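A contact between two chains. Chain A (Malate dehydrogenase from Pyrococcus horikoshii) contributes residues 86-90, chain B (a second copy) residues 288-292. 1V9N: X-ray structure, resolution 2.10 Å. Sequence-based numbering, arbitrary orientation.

Chain A, residues 86-90: SYALI
Chain B, residues 288-292: EHFIP

Chain A enters this contact as a strand and chain B as a segment without regular helix or strand. The strand covers Tyr A87 to Ile A90 and continues later in the chain. The closest register places CA of Leu A89 6.5 Å from CA of Phe B290. From first CA to last, both stretches run in broadly the same direction, but chain B doubles back at Phe B290, leaving CA of Glu B288 5.2 Å from CA of Pro B292. The stretches together bury 285 Å², and the contact is largely apolar and aromatic.

Ser A86 precedes the strand, at -117/12, chi1 -68° (m). It does not reach the chain B stretch; its OG is hydrogen-bonded elsewhere in the structure.

Tyr A87 is extended, at -158/166, and its CA-to-CB bond points toward chain B. Chi1 is 84° (p) and chi2 is 87°. This places the ring against Phe B290 and its hydroxyl next to His B289. CD1 of Tyr A87 lies 3.5 Å from CZ of Phe B290, over one face of the phenylalanine ring. The ring centroids are 4.7 Å apart and the planes meet at 40°, so the pair is oblique. OH of Tyr A87 lies 3.0 Å from O of His B289 and 3.4 Å from its CB. The imidazole is nearly perpendicular to the tyrosine ring, at 89°, with centroids 5.8 Å apart. The hydroxyl sits at the imidazole edge, near its plane.

His B289 has phi/psi of -68/-17, chi1 of -86° (m) and chi2 of 82°. Its CA-to-CB bond points toward chain A. Its ND1 is hydrogen-bonded to a residue adjoining one of the stretches.

Ala A88, at -161/146, turns its CB away from chain B. Its O is 4.1 Å from CE1 of Phe B290.

The CA-to-CB bond of Leu A89, at -114/119, points toward chain B again, completing a strand-like alternation. Chi1 is 169° (t) and chi2 is 51° (p). CB of Leu A89 packs 4.2 Å from CD1 of Phe B290. Its CD2 lies 3.4 Å from O of Phe B290 and 4.0 Å from CG2 of Ile B291.

The CA-to-CB bond of Phe B290 points sideways, but the side-chain end comes nearer the strand; phi/psi is -103/-59, chi1 -73° (m), chi2 -99°. Ile B291 is extended, at -144/163, chi1 63° (p), chi2 169° (t); its CA-to-CB bond points sideways.

Ile A90, at -112/146 and m, m, is out of reach. So are Glu B288, at -53/-34, chi1 -171° (t), chi2 68° (p), chi3 13°, and Pro B292, at -57/133, C-gamma exo, the N-cap of a helix.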

# COMPACT_ATOMS: atom_id res chain seq x y z
N SER A 86 -13.20 11.83 -14.00
CA SER A 86 -12.04 11.45 -13.19
C SER A 86 -11.63 9.98 -13.25
O SER A 86 -10.81 9.54 -12.43
CB SER A 86 -12.28 11.85 -11.73
OG SER A 86 -12.29 13.26 -11.58
N TYR A 87 -12.16 9.21 -14.19
CA TYR A 87 -11.78 7.81 -14.27
C TYR A 87 -12.03 7.20 -15.64
O TYR A 87 -12.74 7.77 -16.48
CB TYR A 87 -12.53 6.98 -13.23
CG TYR A 87 -13.92 6.55 -13.66
CD1 TYR A 87 -14.10 5.38 -14.39
CD2 TYR A 87 -15.03 7.34 -13.39
CE1 TYR A 87 -15.37 5.00 -14.85
CE2 TYR A 87 -16.30 6.98 -13.84
CZ TYR A 87 -16.46 5.81 -14.57
OH TYR A 87 -17.70 5.43 -15.01
N ALA A 88 -11.43 6.03 -15.86
CA ALA A 88 -11.61 5.29 -17.09
C ALA A 88 -11.22 3.83 -16.90
O ALA A 88 -10.32 3.50 -16.11
CB ALA A 88 -10.79 5.92 -18.21
N LEU A 89 -11.93 2.95 -17.60
CA LEU A 89 -11.64 1.53 -17.58
C LEU A 89 -11.20 1.24 -19.01
O LEU A 89 -11.95 1.44 -19.96
CB LEU A 89 -12.89 0.72 -17.21
CG LEU A 89 -12.81 -0.80 -17.40
CD1 LEU A 89 -11.57 -1.36 -16.73
CD2 LEU A 89 -14.07 -1.44 -16.84
N ILE A 90 -9.96 0.79 -19.15
CA ILE A 90 -9.37 0.53 -20.46
C ILE A 90 -9.12 -0.95 -20.74
O ILE A 90 -8.79 -1.71 -19.83
CB ILE A 90 -7.98 1.24 -20.55
CG1 ILE A 90 -8.12 2.75 -20.31
CG2 ILE A 90 -7.32 0.92 -21.88
CD1 ILE A 90 -9.04 3.46 -21.26
N GLU B 288 -19.75 -0.00 -9.32
CA GLU B 288 -20.75 0.02 -10.40
C GLU B 288 -20.35 0.85 -11.63
O GLU B 288 -20.71 0.51 -12.75
CB GLU B 288 -22.09 0.52 -9.84
CG GLU B 288 -23.29 0.39 -10.78
CD GLU B 288 -23.72 -1.05 -11.04
OE1 GLU B 288 -23.26 -1.96 -10.32
OE2 GLU B 288 -24.52 -1.27 -11.97
N HIS B 289 -19.61 1.93 -11.41
CA HIS B 289 -19.16 2.79 -12.51
C HIS B 289 -18.14 2.06 -13.39
O HIS B 289 -17.87 2.48 -14.52
CB HIS B 289 -18.52 4.07 -11.98
CG HIS B 289 -19.50 5.17 -11.69
ND1 HIS B 289 -20.24 5.24 -10.53
CD2 HIS B 289 -19.87 6.25 -12.43
CE1 HIS B 289 -21.01 6.31 -10.55
NE2 HIS B 289 -20.80 6.94 -11.69
N PHE B 290 -17.57 0.98 -12.87
CA PHE B 290 -16.57 0.21 -13.60
C PHE B 290 -17.15 -1.08 -14.18
O PHE B 290 -17.10 -1.29 -15.39
CB PHE B 290 -15.38 -0.11 -12.69
CG PHE B 290 -14.51 1.07 -12.41
CD1 PHE B 290 -13.33 1.27 -13.12
CD2 PHE B 290 -14.87 2.01 -11.44
CE1 PHE B 290 -12.52 2.37 -12.87
CE2 PHE B 290 -14.07 3.12 -11.19
CZ PHE B 290 -12.89 3.30 -11.91
N ILE B 291 -17.68 -1.93 -13.31
CA ILE B 291 -18.28 -3.19 -13.75
C ILE B 291 -19.49 -3.48 -12.87
O ILE B 291 -19.62 -2.89 -11.80
CB ILE B 291 -17.29 -4.38 -13.66
CG1 ILE B 291 -16.88 -4.60 -12.20
CG2 ILE B 291 -16.06 -4.10 -14.53
CD1 ILE B 291 -16.13 -5.91 -11.98
N PRO B 292 -20.39 -4.37 -13.31
CA PRO B 292 -21.54 -4.66 -12.45
C PRO B 292 -21.09 -5.13 -11.08
O PRO B 292 -20.21 -5.99 -10.97
CB PRO B 292 -22.29 -5.73 -13.23
CG PRO B 292 -22.01 -5.35 -14.67
CD PRO B 292 -20.52 -5.03 -14.62